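Local coordinates for transcriptional regulator, LacI family (PDB 2RGY), which probably regulates transcription by binding operator DNA as a dimer and sensing a small-molecule effector, likely a sugar, through its periplasmic-binding-protein-like core, at the interface of chains A and B. Residues are numbered along the deposited sequence; one frame, centred on the assembly and turned at random. Chains: chain A/B, Transcriptional regulator, LacI family.

Contact 1: the interface of chains A and B. Residues chain A 44-45, 47, 59, 62; chain B 31-32, 35.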
loop_
_atom_site.group_PDB
_atom_site.type_symbol
_atom_site.label_atom_id
_atom_site.label_comp_id
_atom_site.label_asym_id
_atom_site.label_seq_id
_atom_site.Cartn_x
_atom_site.Cartn_y
_atom_site.Cartn_z
ATOM N N ALA A 44 9.746 12.193 0.421
ATOM C CA ALA A 44 10.504 12.069 -0.805
ATOM C C ALA A 44 10.812 10.591 -1.030
ATOM O O ALA A 44 11.066 9.855 -0.077
ATOM C CB ALA A 44 11.787 12.863 -0.700
ATOM N N THR A 45 10.756 10.157 -2.282
ATOM C CA THR A 45 11.061 8.778 -2.625
ATOM C C THR A 45 11.997 8.784 -3.825
ATOM O O THR A 45 12.280 9.842 -4.389
ATOM C CB THR A 45 9.792 7.980 -2.967
ATOM O OG1 THR A 45 10.147 6.601 -3.146
ATOM C CG2 THR A 45 9.140 8.508 -4.248
ATOM N N CYS A 47 13.361 8.836 -7.400
ATOM C CA CYS A 47 12.899 9.287 -8.719
ATOM C C CYS A 47 14.042 9.329 -9.746
ATOM O O CYS A 47 15.218 9.447 -9.385
ATOM C CB CYS A 47 12.317 10.713 -8.642
ATOM S SG CYS A 47 10.897 10.953 -7.563
ATOM N N ALA A 59 17.592 11.990 -3.359
ATOM C CA ALA A 59 16.373 12.337 -2.638
ATOM C C ALA A 59 16.678 12.898 -1.253
ATOM O O ALA A 59 16.116 13.918 -0.855
ATOM C CB ALA A 59 15.478 11.126 -2.527
ATOM N N PHE A 62 18.065 16.263 -1.439
ATOM C CA PHE A 62 16.990 17.174 -1.830
ATOM C C PHE A 62 16.209 17.626 -0.586
ATOM O O PHE A 62 15.724 18.751 -0.521
ATOM C CB PHE A 62 16.048 16.456 -2.801
ATOM C CG PHE A 62 14.942 17.317 -3.342
ATOM C CD1 PHE A 62 15.233 18.508 -4.007
ATOM C CD2 PHE A 62 13.602 16.914 -3.229
ATOM C CE1 PHE A 62 14.211 19.297 -4.562
ATOM C CE2 PHE A 62 12.565 17.690 -3.780
ATOM C CZ PHE A 62 12.872 18.892 -4.450
ATOM N N ASP B 31 4.504 13.557 -5.905
ATOM C CA ASP B 31 5.921 13.718 -5.566
ATOM C C ASP B 31 6.748 13.903 -6.839
ATOM O O ASP B 31 7.617 14.769 -6.912
ATOM C CB ASP B 31 6.413 12.484 -4.786
ATOM C CG ASP B 31 7.920 12.508 -4.511
ATOM O OD1 ASP B 31 8.447 13.569 -4.111
ATOM O OD2 ASP B 31 8.581 11.454 -4.673
ATOM N N LEU B 32 6.436 13.089 -7.839
ATOM C CA LEU B 32 7.111 13.088 -9.132
ATOM C C LEU B 32 7.029 14.421 -9.875
ATOM O O LEU B 32 8.051 14.982 -10.280
ATOM C CB LEU B 32 6.509 11.974 -9.992
ATOM C CG LEU B 32 7.407 11.105 -10.868
ATOM C CD1 LEU B 32 8.651 10.709 -10.093
ATOM C CD2 LEU B 32 6.634 9.851 -11.313
ATOM N N ARG B 35 8.939 17.065 -7.926
ATOM C CA ARG B 35 10.386 16.888 -7.978
ATOM C C ARG B 35 10.897 17.448 -9.305
ATOM O O ARG B 35 11.935 18.109 -9.352
ATOM C CB ARG B 35 10.755 15.411 -7.893
ATOM C CG ARG B 35 12.245 15.171 -7.728
ATOM C CD ARG B 35 12.662 15.467 -6.291
ATOM N NE ARG B 35 11.936 14.604 -5.360
ATOM C CZ ARG B 35 12.261 13.342 -5.092
ATOM N NH1 ARG B 35 13.316 12.775 -5.670
ATOM N NH2 ARG B 35 11.506 12.634 -4.262
#
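B:Arg35, near the end of helix 21-36, lies against chain A between A:Phe62 of helix 52-65 and the loop after strand 40-44. Packing is tightest around its bent chain: B:Arg35 CD lies over the face of the A:Phe62 ring, 3.8 Å from the centroid, a CH-pi contact, and the ring and guanidinium planes are 40° apart. Bends at chi2 (76°) and chi3 (60°) turn the guanidinium back toward A:Thr45, whose backbone O receives a hydrogen bond from B:Arg35 NH2 at 2.9 Å. That donor lies in the carbonyl plane, on a lone pair, and the oxygen is nearly in the guanidinium plane. A:Cys47 SG sits against one guanidinium face, toward the rim, and touches B:Leu32 CD1 at 3.4 Å. Within chain B, B:Asp31 steadies the arginine from one helical turn earlier: B:Arg35 NH2 hydrogen-bonds to B:Asp31 OD1 on its syn lone pair and forms a salt bridge with B:Asp31 OD2, each at 3.2 Å. On this flank A:Thr45 N adds a marginal, weak bond to B:Asp31 OD2 at 3.5 Å. The loose side is the opposite flank, where A:Ala59 loses about 10 Å² and its CB comes no nearer to B:Arg35 NH1 than 4.2 Å.

Contact 2: the interface of chains A and B. Residues chain A 41-43, 62-63, 66; chain B 40-42.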
loop_
_atom_site.group_PDB
_atom_site.type_symbol
_atom_site.label_atom_id
_atom_site.label_comp_id
_atom_site.label_asym_id
_atom_site.label_seq_id
_atom_site.Cartn_x
_atom_site.Cartn_y
_atom_site.Cartn_z
ATOM N N VAL A 41 5.296 17.078 7.612
ATOM C CA VAL A 41 6.264 16.157 7.056
ATOM C C VAL A 41 6.311 16.296 5.538
ATOM O O VAL A 41 5.279 16.352 4.867
ATOM C CB VAL A 41 5.906 14.707 7.403
ATOM C CG1 VAL A 41 4.532 14.383 6.862
ATOM C CG2 VAL A 41 6.941 13.752 6.834
ATOM N N VAL A 42 7.521 16.385 5.011
ATOM C CA VAL A 42 7.730 16.457 3.581
ATOM C C VAL A 42 8.261 15.075 3.239
ATOM O O VAL A 42 9.219 14.609 3.858
ATOM C CB VAL A 42 8.785 17.509 3.206
ATOM C CG1 VAL A 42 9.295 17.250 1.790
ATOM C CG2 VAL A 42 8.173 18.897 3.290
ATOM N N VAL A 43 7.630 14.409 2.280
ATOM C CA VAL A 43 8.070 13.077 1.897
ATOM C C VAL A 43 8.782 13.094 0.558
ATOM O O VAL A 43 8.471 13.901 -0.326
ATOM C CB VAL A 43 6.888 12.083 1.803
ATOM C CG1 VAL A 43 7.411 10.674 1.499
ATOM C CG2 VAL A 43 6.110 12.081 3.103
ATOM N N PHE A 62 18.065 16.263 -1.439
ATOM C CA PHE A 62 16.990 17.174 -1.830
ATOM C C PHE A 62 16.209 17.626 -0.586
ATOM O O PHE A 62 15.724 18.751 -0.521
ATOM C CB PHE A 62 16.048 16.456 -2.801
ATOM C CG PHE A 62 14.942 17.317 -3.342
ATOM C CD1 PHE A 62 15.233 18.508 -4.007
ATOM C CD2 PHE A 62 13.602 16.914 -3.229
ATOM C CE1 PHE A 62 14.211 19.297 -4.562
ATOM C CE2 PHE A 62 12.565 17.690 -3.780
ATOM C CZ PHE A 62 12.872 18.892 -4.450
ATOM N N LEU A 63 16.082 16.734 0.392
ATOM C CA LEU A 63 15.384 17.052 1.632
ATOM C C LEU A 63 16.267 17.976 2.465
ATOM O O LEU A 63 15.801 18.966 3.034
ATOM C CB LEU A 63 15.093 15.773 2.431
ATOM C CG LEU A 63 14.042 14.801 1.877
ATOM C CD1 LEU A 63 14.015 13.538 2.733
ATOM C CD2 LEU A 63 12.670 15.467 1.858
ATOM N N ARG A 66 16.326 21.559 1.401
ATOM C CA ARG A 66 15.154 22.360 1.753
ATOM C C ARG A 66 15.221 22.849 3.199
ATOM O O ARG A 66 14.349 23.585 3.659
ATOM C CB ARG A 66 13.868 21.548 1.564
ATOM C CG ARG A 66 12.587 22.382 1.704
ATOM C CD ARG A 66 12.581 23.534 0.708
ATOM N NE ARG A 66 11.530 24.525 0.944
ATOM C CZ ARG A 66 11.544 25.414 1.931
ATOM N NH1 ARG A 66 12.545 25.441 2.789
ATOM N NH2 ARG A 66 10.572 26.302 2.038
ATOM N N HIS B 40 8.921 20.539 -3.290
ATOM C CA HIS B 40 8.499 19.470 -2.395
ATOM C C HIS B 40 7.005 19.316 -2.109
ATOM O O HIS B 40 6.190 20.185 -2.411
ATOM C CB HIS B 40 9.223 19.620 -1.060
ATOM C CG HIS B 40 10.712 19.736 -1.179
ATOM N ND1 HIS B 40 11.337 20.862 -1.672
ATOM C CD2 HIS B 40 11.698 18.882 -0.825
ATOM C CE1 HIS B 40 12.646 20.698 -1.608
ATOM N NE2 HIS B 40 12.892 19.507 -1.098
ATOM N N VAL B 41 6.665 18.193 -1.495
ATOM C CA VAL B 41 5.289 17.911 -1.148
ATOM C C VAL B 41 5.177 17.582 0.337
ATOM O O VAL B 41 5.967 16.810 0.883
ATOM C CB VAL B 41 4.752 16.721 -1.953
ATOM C CG1 VAL B 41 5.602 15.501 -1.679
ATOM C CG2 VAL B 41 3.301 16.449 -1.596
ATOM N N VAL B 42 4.209 18.206 0.988
ATOM C CA VAL B 42 3.938 17.950 2.386
ATOM C C VAL B 42 2.660 17.130 2.346
ATOM O O VAL B 42 1.682 17.536 1.716
ATOM C CB VAL B 42 3.679 19.247 3.168
ATOM C CG1 VAL B 42 2.973 18.927 4.483
ATOM C CG2 VAL B 42 5.000 19.946 3.446
HETATM O O HOH W 1 8.979 16.243 -1.754
#
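Strand 40-44 of chain A pairs antiparallel with strand 40-44 of chain B about the two-fold axis, while the end of helix 52-65 of chain A and A:Arg66 just beyond it meet B:His40. In the strand pair, A:Val43 N donates to B:Val41 O at 3.2 Å. Water 1 extends the pairing, lying 2.8 Å from A:Val43 O and 3.0 Å from B:Val41 N. At the centre A:Val42 faces its own copy; the two side chains cross at about a right angle, and A:Val42 CG2 and B:Val42 CG2 press together at 3.3 Å, tighter than usual. The imidazole of B:His40 is sandwiched. One face stacks on A:Phe62, planes 9° apart, with NE2 over the middle of the phenyl ring; the other lies against the aliphatic CB, CG and CD of A:Arg66. A chi1 of -52° sets the B:His40 ring beside its backbone N and toward this slot. B:His40 NE2 also donates to A:Phe62 O at 3.0 Å, almost straight (168° at H). The acceptor lies in the imidazole plane, but the donor stands above the carbonyl plane, not on a lone pair. Stack and bond together restrict rotation of the ring. The site joins the two subunits through short antiparallel strand pairing, partly through water, and a histidine packed into the partner, probably helping to hold the regulatory dimer typical of LacI-family proteins.

Contact 3: the interface of chains A and B. Residues chain A 8, 10, 40; chain B 42, 66.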
loop_
_atom_site.group_PDB
_atom_site.type_symbol
_atom_site.label_atom_id
_atom_site.label_comp_id
_atom_site.label_asym_id
_atom_site.label_seq_id
_atom_site.Cartn_x
_atom_site.Cartn_y
_atom_site.Cartn_z
ATOM N N LEU A 8 11.972 25.727 10.533
ATOM C CA LEU A 8 11.014 25.603 9.392
ATOM C C LEU A 8 9.733 24.896 9.818
ATOM O O LEU A 8 8.683 25.080 9.208
ATOM C CB LEU A 8 11.669 24.833 8.238
ATOM C CG LEU A 8 10.863 24.512 6.976
ATOM C CD1 LEU A 8 10.389 25.795 6.288
ATOM C CD2 LEU A 8 11.758 23.712 6.029
ATOM N N ILE A 10 9.297 21.652 9.749
ATOM C CA ILE A 10 9.105 20.484 8.889
ATOM C C ILE A 10 10.232 19.477 9.054
ATOM O O ILE A 10 11.407 19.841 9.139
ATOM C CB ILE A 10 9.095 20.847 7.380
ATOM C CG1 ILE A 10 8.286 22.115 7.123
ATOM C CG2 ILE A 10 8.517 19.699 6.580
ATOM C CD1 ILE A 10 6.896 22.082 7.662
ATOM N N HIS A 40 4.698 19.622 10.255
ATOM C CA HIS A 40 4.494 18.845 9.039
ATOM C C HIS A 40 5.626 17.932 8.568
ATOM O O HIS A 40 6.761 18.007 9.034
ATOM C CB HIS A 40 4.141 19.790 7.895
ATOM C CG HIS A 40 3.008 20.723 8.195
ATOM N ND1 HIS A 40 3.125 21.785 9.068
ATOM C CD2 HIS A 40 1.750 20.777 7.702
ATOM C CE1 HIS A 40 1.988 22.457 9.092
ATOM N NE2 HIS A 40 1.138 21.868 8.273
ATOM N N VAL B 42 4.209 18.206 0.988
ATOM C CA VAL B 42 3.938 17.950 2.386
ATOM C C VAL B 42 2.660 17.130 2.346
ATOM O O VAL B 42 1.682 17.536 1.716
ATOM C CB VAL B 42 3.679 19.247 3.168
ATOM C CG1 VAL B 42 2.973 18.927 4.483
ATOM C CG2 VAL B 42 5.000 19.946 3.446
ATOM N N ARG B 66 -0.134 26.191 6.879
ATOM C CA ARG B 66 1.313 26.201 6.668
ATOM C C ARG B 66 1.698 27.044 5.454
ATOM O O ARG B 66 2.878 27.217 5.151
ATOM C CB ARG B 66 1.841 24.776 6.469
ATOM C CG ARG B 66 3.372 24.682 6.458
ATOM C CD ARG B 66 3.958 25.238 7.750
ATOM N NE ARG B 66 5.409 25.426 7.718
ATOM C CZ ARG B 66 6.026 26.397 7.054
ATOM N NH1 ARG B 66 5.329 27.269 6.352
ATOM N NH2 ARG B 66 7.339 26.517 7.121
#
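The polar contact runs from B:Arg66 to A:Leu8, the first modelled residue of chain A. B:Arg66 NH2 donates to the backbone O of A:Leu8 at 2.9 Å, with 160° at the hydrogen. The donor lies in the carbonyl plane, and the oxygen is close to the guanidinium plane, 14° out of it. Apolar packing follows the rest of the chain. The A:Leu8 side chain crosses the arginine at about a right angle, its CD1 methyl coming nearest to NH2, the same nitrogen that binds the backbone O. The delta methyl CD1 of A:Ile10 meets B:Arg66 NE from the opposite direction at 3.7 Å. Bent at chi2 (58°) and extended at chi3, B:Arg66 spans from the A:His40 ring to these two residues, its aliphatic part repeating on that ring the two-fold twin of the arginine-histidine packing of the other half. At the CB and CD2 side of A:His40, B:Val42 CG1 lies 3.7 Å from A:His40 CB, a second apolar support from chain B. As for charge, A:His40 ND1 and B:Arg66 NE are near each other, 4.5 Å apart, without touching; the arginine might disfavour a charged histidine. The site ties the start of the modelled chain, ahead of strand 10-14, to the partner subunit. In the full-length regulator the DNA-binding headpiece should precede this segment, and the contact may help fix where the linker to the headpiece leaves the dimer.

Contacts 1, 2 and 3 follow one another along the dimer interface: the C-alpha centres of contacts 1 and 2 are about 8 Å apart, as are those of 2 and 3, while 1 and 3 are about 16 Å apart. A:Phe62 belongs to contacts 1 and 2, serving two chain B residues, and B:Val42 links contacts 2 and 3. Strand 40-44 contributes to all three. Two-fold symmetry repeats each contact with the chains exchanged, making one continuous seam from helix 21-36 to the start of the modelled chain, consistent with a dimer whose two cores are coupled.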